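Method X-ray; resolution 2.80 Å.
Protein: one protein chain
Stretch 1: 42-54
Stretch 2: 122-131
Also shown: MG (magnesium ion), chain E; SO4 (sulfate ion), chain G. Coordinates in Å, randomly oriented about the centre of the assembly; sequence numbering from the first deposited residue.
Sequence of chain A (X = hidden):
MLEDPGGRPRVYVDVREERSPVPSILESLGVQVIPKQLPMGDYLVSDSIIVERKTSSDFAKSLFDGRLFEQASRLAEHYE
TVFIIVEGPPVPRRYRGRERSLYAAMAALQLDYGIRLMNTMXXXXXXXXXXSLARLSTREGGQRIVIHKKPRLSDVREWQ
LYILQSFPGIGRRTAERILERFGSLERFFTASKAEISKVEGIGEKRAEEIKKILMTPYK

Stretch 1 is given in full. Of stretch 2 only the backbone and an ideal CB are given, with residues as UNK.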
# COMPACT_ATOMS: atom_id res chain seq x y z
N ASP A 42 -4.93 -6.87 -3.28
CA ASP A 42 -4.97 -8.25 -3.76
C ASP A 42 -4.31 -9.20 -2.83
O ASP A 42 -4.68 -10.36 -2.79
CB ASP A 42 -4.32 -8.39 -5.14
CG ASP A 42 -4.81 -7.34 -6.12
OD1 ASP A 42 -6.00 -6.93 -6.05
OD2 ASP A 42 -3.98 -6.89 -6.95
N TYR A 43 -3.32 -8.72 -2.10
CA TYR A 43 -2.66 -9.58 -1.14
C TYR A 43 -2.48 -8.87 0.18
O TYR A 43 -1.90 -7.80 0.22
CB TYR A 43 -1.30 -10.02 -1.68
CG TYR A 43 -1.41 -10.91 -2.85
CD1 TYR A 43 -1.45 -10.39 -4.13
CD2 TYR A 43 -1.49 -12.28 -2.69
CE1 TYR A 43 -1.57 -11.20 -5.24
CE2 TYR A 43 -1.59 -13.11 -3.79
CZ TYR A 43 -1.64 -12.55 -5.06
OH TYR A 43 -1.76 -13.34 -6.16
N LEU A 44 -2.98 -9.49 1.24
CA LEU A 44 -2.69 -9.03 2.59
C LEU A 44 -1.43 -9.73 3.12
O LEU A 44 -1.40 -10.94 3.34
CB LEU A 44 -3.91 -9.25 3.51
CG LEU A 44 -3.69 -8.72 4.94
CD1 LEU A 44 -3.73 -7.20 5.03
CD2 LEU A 44 -4.66 -9.33 5.89
N VAL A 45 -0.39 -8.96 3.35
CA VAL A 45 0.92 -9.51 3.65
C VAL A 45 1.28 -9.56 5.15
O VAL A 45 1.82 -10.53 5.63
CB VAL A 45 1.98 -8.75 2.84
CG1 VAL A 45 3.36 -9.05 3.33
CG2 VAL A 45 1.84 -9.13 1.41
N SER A 46 0.98 -8.51 5.89
CA SER A 46 1.22 -8.49 7.30
C SER A 46 0.13 -7.56 7.75
O SER A 46 -0.65 -7.11 6.92
CB SER A 46 2.62 -7.94 7.59
OG SER A 46 2.66 -6.52 7.57
N ASP A 47 0.03 -7.25 9.05
CA ASP A 47 -1.13 -6.46 9.51
C ASP A 47 -1.18 -5.06 8.90
O ASP A 47 -2.22 -4.42 8.88
CB ASP A 47 -1.28 -6.41 11.05
CG ASP A 47 -2.66 -5.81 11.48
OD1 ASP A 47 -3.72 -6.50 11.31
OD2 ASP A 47 -2.70 -4.61 11.94
N SER A 48 -0.06 -4.59 8.37
CA SER A 48 -0.02 -3.22 7.89
C SER A 48 0.66 -3.07 6.53
O SER A 48 1.06 -1.96 6.15
CB SER A 48 0.72 -2.39 8.92
OG SER A 48 1.85 -3.13 9.35
N ILE A 49 0.77 -4.19 5.81
CA ILE A 49 1.25 -4.18 4.45
C ILE A 49 0.21 -4.74 3.48
O ILE A 49 -0.12 -5.92 3.53
CB ILE A 49 2.56 -4.95 4.31
CG1 ILE A 49 3.61 -4.31 5.23
CG2 ILE A 49 2.98 -4.95 2.87
CD1 ILE A 49 5.01 -4.87 5.15
N ILE A 50 -0.31 -3.89 2.60
CA ILE A 50 -1.22 -4.37 1.57
C ILE A 50 -0.46 -4.33 0.23
O ILE A 50 0.40 -3.46 0.02
CB ILE A 50 -2.54 -3.54 1.52
CG1 ILE A 50 -3.59 -4.22 0.66
CG2 ILE A 50 -2.32 -2.16 0.98
CD1 ILE A 50 -4.29 -5.30 1.35
N VAL A 51 -0.80 -5.27 -0.64
CA VAL A 51 -0.18 -5.42 -1.95
C VAL A 51 -1.27 -5.40 -3.01
O VAL A 51 -2.29 -6.10 -2.89
CB VAL A 51 0.61 -6.76 -2.06
CG1 VAL A 51 0.96 -7.11 -3.51
CG2 VAL A 51 1.86 -6.70 -1.22
N GLU A 52 -1.04 -4.61 -4.05
CA GLU A 52 -1.95 -4.47 -5.17
C GLU A 52 -1.14 -4.93 -6.35
O GLU A 52 -0.07 -4.40 -6.59
CB GLU A 52 -2.37 -2.98 -5.29
CG GLU A 52 -3.23 -2.55 -6.48
CD GLU A 52 -4.33 -3.55 -6.85
OE1 GLU A 52 -5.03 -4.08 -5.94
OE2 GLU A 52 -4.52 -3.79 -8.06
N ARG A 53 -1.60 -5.95 -7.04
CA ARG A 53 -0.85 -6.54 -8.16
C ARG A 53 -1.43 -6.04 -9.45
O ARG A 53 -2.63 -6.09 -9.65
CB ARG A 53 -0.93 -8.06 -8.16
CG ARG A 53 -0.20 -8.69 -9.31
CD ARG A 53 -0.67 -10.12 -9.51
NE ARG A 53 -0.16 -10.72 -10.74
CZ ARG A 53 -0.92 -11.14 -11.75
NH1 ARG A 53 -2.24 -11.04 -11.67
NH2 ARG A 53 -0.38 -11.69 -12.83
N LYS A 54 -0.55 -5.59 -10.35
CA LYS A 54 -0.97 -5.06 -11.64
C LYS A 54 0.03 -5.42 -12.73
O LYS A 54 1.23 -5.23 -12.55
CB LYS A 54 -1.08 -3.55 -11.53
CG LYS A 54 -2.43 -3.05 -11.87
CD LYS A 54 -2.92 -2.09 -10.86
CE LYS A 54 -4.41 -2.20 -10.81
NZ LYS A 54 -4.91 -0.94 -10.26
N UNK A 122 7.36 -11.40 -14.29
CA UNK A 122 6.32 -12.37 -14.55
C UNK A 122 5.71 -12.63 -13.21
O UNK A 122 6.25 -12.16 -12.22
CB UNK A 122 6.84 -13.65 -15.21
N UNK A 123 4.57 -13.35 -13.16
CA UNK A 123 3.96 -13.86 -11.93
C UNK A 123 4.94 -14.42 -10.87
O UNK A 123 4.84 -14.06 -9.68
CB UNK A 123 2.97 -14.96 -12.31
N UNK A 124 5.86 -15.28 -11.30
CA UNK A 124 6.84 -15.89 -10.40
C UNK A 124 7.62 -14.81 -9.67
O UNK A 124 7.94 -14.95 -8.51
CB UNK A 124 7.79 -16.81 -11.17
N UNK A 125 7.90 -13.72 -10.36
CA UNK A 125 8.59 -12.61 -9.74
C UNK A 125 7.73 -11.96 -8.68
O UNK A 125 8.19 -11.62 -7.58
CB UNK A 125 9.00 -11.58 -10.79
N UNK A 126 6.46 -11.77 -9.00
CA UNK A 126 5.50 -11.16 -8.08
C UNK A 126 5.36 -12.07 -6.87
O UNK A 126 5.42 -11.60 -5.73
CB UNK A 126 4.15 -10.93 -8.75
N UNK A 127 5.23 -13.37 -7.16
CA UNK A 127 5.16 -14.40 -6.14
C UNK A 127 6.41 -14.42 -5.24
O UNK A 127 6.31 -14.60 -4.02
CB UNK A 127 4.97 -15.77 -6.80
N UNK A 128 7.58 -14.18 -5.82
CA UNK A 128 8.77 -14.07 -5.00
C UNK A 128 8.77 -12.82 -4.12
O UNK A 128 9.10 -12.88 -2.94
CB UNK A 128 10.01 -14.07 -5.89
N UNK A 129 8.38 -11.69 -4.69
CA UNK A 129 8.41 -10.42 -3.97
C UNK A 129 7.40 -10.48 -2.84
O UNK A 129 7.67 -10.03 -1.72
CB UNK A 129 8.12 -9.24 -4.90
N UNK A 130 6.23 -11.05 -3.12
CA UNK A 130 5.22 -11.15 -2.07
C UNK A 130 5.76 -12.03 -0.96
O UNK A 130 5.68 -11.68 0.21
CB UNK A 130 3.90 -11.71 -2.61
N UNK A 131 6.35 -13.16 -1.34
CA UNK A 131 6.84 -14.12 -0.36
C UNK A 131 7.95 -13.54 0.52
O UNK A 131 8.03 -13.83 1.70
CB UNK A 131 7.35 -15.37 -1.07
MG MG E . -5.13 -5.84 -8.83
S SO4 G . -4.07 -12.27 -14.46
O1 SO4 G . -4.22 -12.48 -13.02
O2 SO4 G . -4.08 -10.82 -14.70
O3 SO4 G . -2.80 -12.83 -14.93
O4 SO4 G . -5.19 -12.99 -15.09

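The second stretch is a helix running nearly antiparallel to strand 49-54 (171° between their directions, axes 10.6 Å apart). What each position meets depends on its place around the helix.

Position 122 directly precedes the helix, with extended backbone angles (-154/171) and a CB pointing away from the strands. Asp, Asn, Ser or Thr could cap the free amides of the first turn. The residue is Asp-122, whose OD2 accepts from the backbone N of 125 at 3.0 Å.

Position 123 opens the helix with a phi of -41°, and its amide has no preceding turn to bond to, so proline fits, as would a small or acidic residue. Its CB points sideways, and the ideal atom lies 4.7 Å from Arg-53 NH2. Pro-123 is found here; its CG packs 4.1 Å from Arg-53 NH2, while the same guanidinium holds a sulfate, with Arg-53 NH1 donating to SO4 O1 at 2.8 Å.

Position 124 is out of reach of stretch 1 and tolerates most helix formers; it is Lys-124. At 125 the angles are ordinary helical ones, but an ideal CB would come within 3.2 Å of Asp-122 O. Any residue with a CB would feel that crowding, which favours glycine; Gly-125 has none.

Position 126 points toward the strands, and its ideal CB is 4.7 Å from Arg-53 NE. The extended arginine offers an aliphatic stem beside its charge, so Thr, Val, Ser or a modest polar chain would suit. The residue is Thr-126; its CG2 lies 4.0 Å from Arg-53 CG and also near the plane of the guanidinium, at its edge.

Position 127 points sideways without contact, and 128 and 129 are out of reach. Stretch 1 sets little preference there; these are Ala-127, Leu-128 and Val-129.

Position 130, one turn beyond 126, points toward the strands. Tyr-43, Val-45 and Val-51 present a largely apolar surface, the ring face of Tyr-43 beside two valines, and the ideal CB is 5.2 Å from Val-45 CG2 and 5.4 Å from Tyr-43 CG, leaving room for Ile, Leu, Met or perhaps Val. Ile-130 makes the largest contact of the stretch. Ile-130 CD1 sits over one face of the Tyr-43 ring, 3.6 Å from the centroid and 11° off the normal, a CH-pi contact. Ile-130 CG2 approaches Val-45 CG2 and Ile-130 CG1 approaches Val-51 CG1, each at 4.2 Å.

Position 131 points away, so stretch 1 leaves polar and apolar residues equally possible; Glu-131 is found, its OE2 hydrogen-bonded elsewhere in the structure.

Stretch 2 122-131: DPKGTALVIE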
# COMPACT_ATOMS: atom_id res chain seq x y z
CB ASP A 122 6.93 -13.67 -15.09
CG ASP A 122 8.33 -13.95 -14.54
OD1 ASP A 122 9.20 -14.31 -15.34
OD2 ASP A 122 8.57 -13.81 -13.31
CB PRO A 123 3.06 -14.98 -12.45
CG PRO A 123 2.57 -14.44 -13.74
CD PRO A 123 3.75 -13.71 -14.33
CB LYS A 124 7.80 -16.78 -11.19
CG LYS A 124 8.68 -17.65 -10.35
CD LYS A 124 10.00 -17.91 -11.03
CE LYS A 124 10.77 -19.03 -10.32
NZ LYS A 124 12.20 -19.08 -10.78
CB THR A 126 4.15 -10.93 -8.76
OG1 THR A 126 4.39 -10.28 -10.02
CG2 THR A 126 3.25 -10.06 -7.90
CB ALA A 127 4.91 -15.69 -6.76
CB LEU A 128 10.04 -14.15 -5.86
CG LEU A 128 10.22 -15.53 -6.50
CD1 LEU A 128 11.04 -15.46 -7.78
CD2 LEU A 128 10.83 -16.49 -5.51
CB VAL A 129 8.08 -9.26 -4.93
CG1 VAL A 129 7.97 -7.94 -4.22
CG2 VAL A 129 9.14 -9.18 -5.97
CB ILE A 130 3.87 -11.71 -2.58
CG1 ILE A 130 3.16 -10.67 -3.47
CG2 ILE A 130 2.98 -12.09 -1.38
CD1 ILE A 130 2.06 -11.25 -4.31
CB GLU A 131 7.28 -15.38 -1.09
CG GLU A 131 7.65 -16.50 -0.20
CD GLU A 131 9.11 -16.65 -0.08
OE1 GLU A 131 9.79 -16.39 -1.06
OE2 GLU A 131 9.61 -17.04 0.98
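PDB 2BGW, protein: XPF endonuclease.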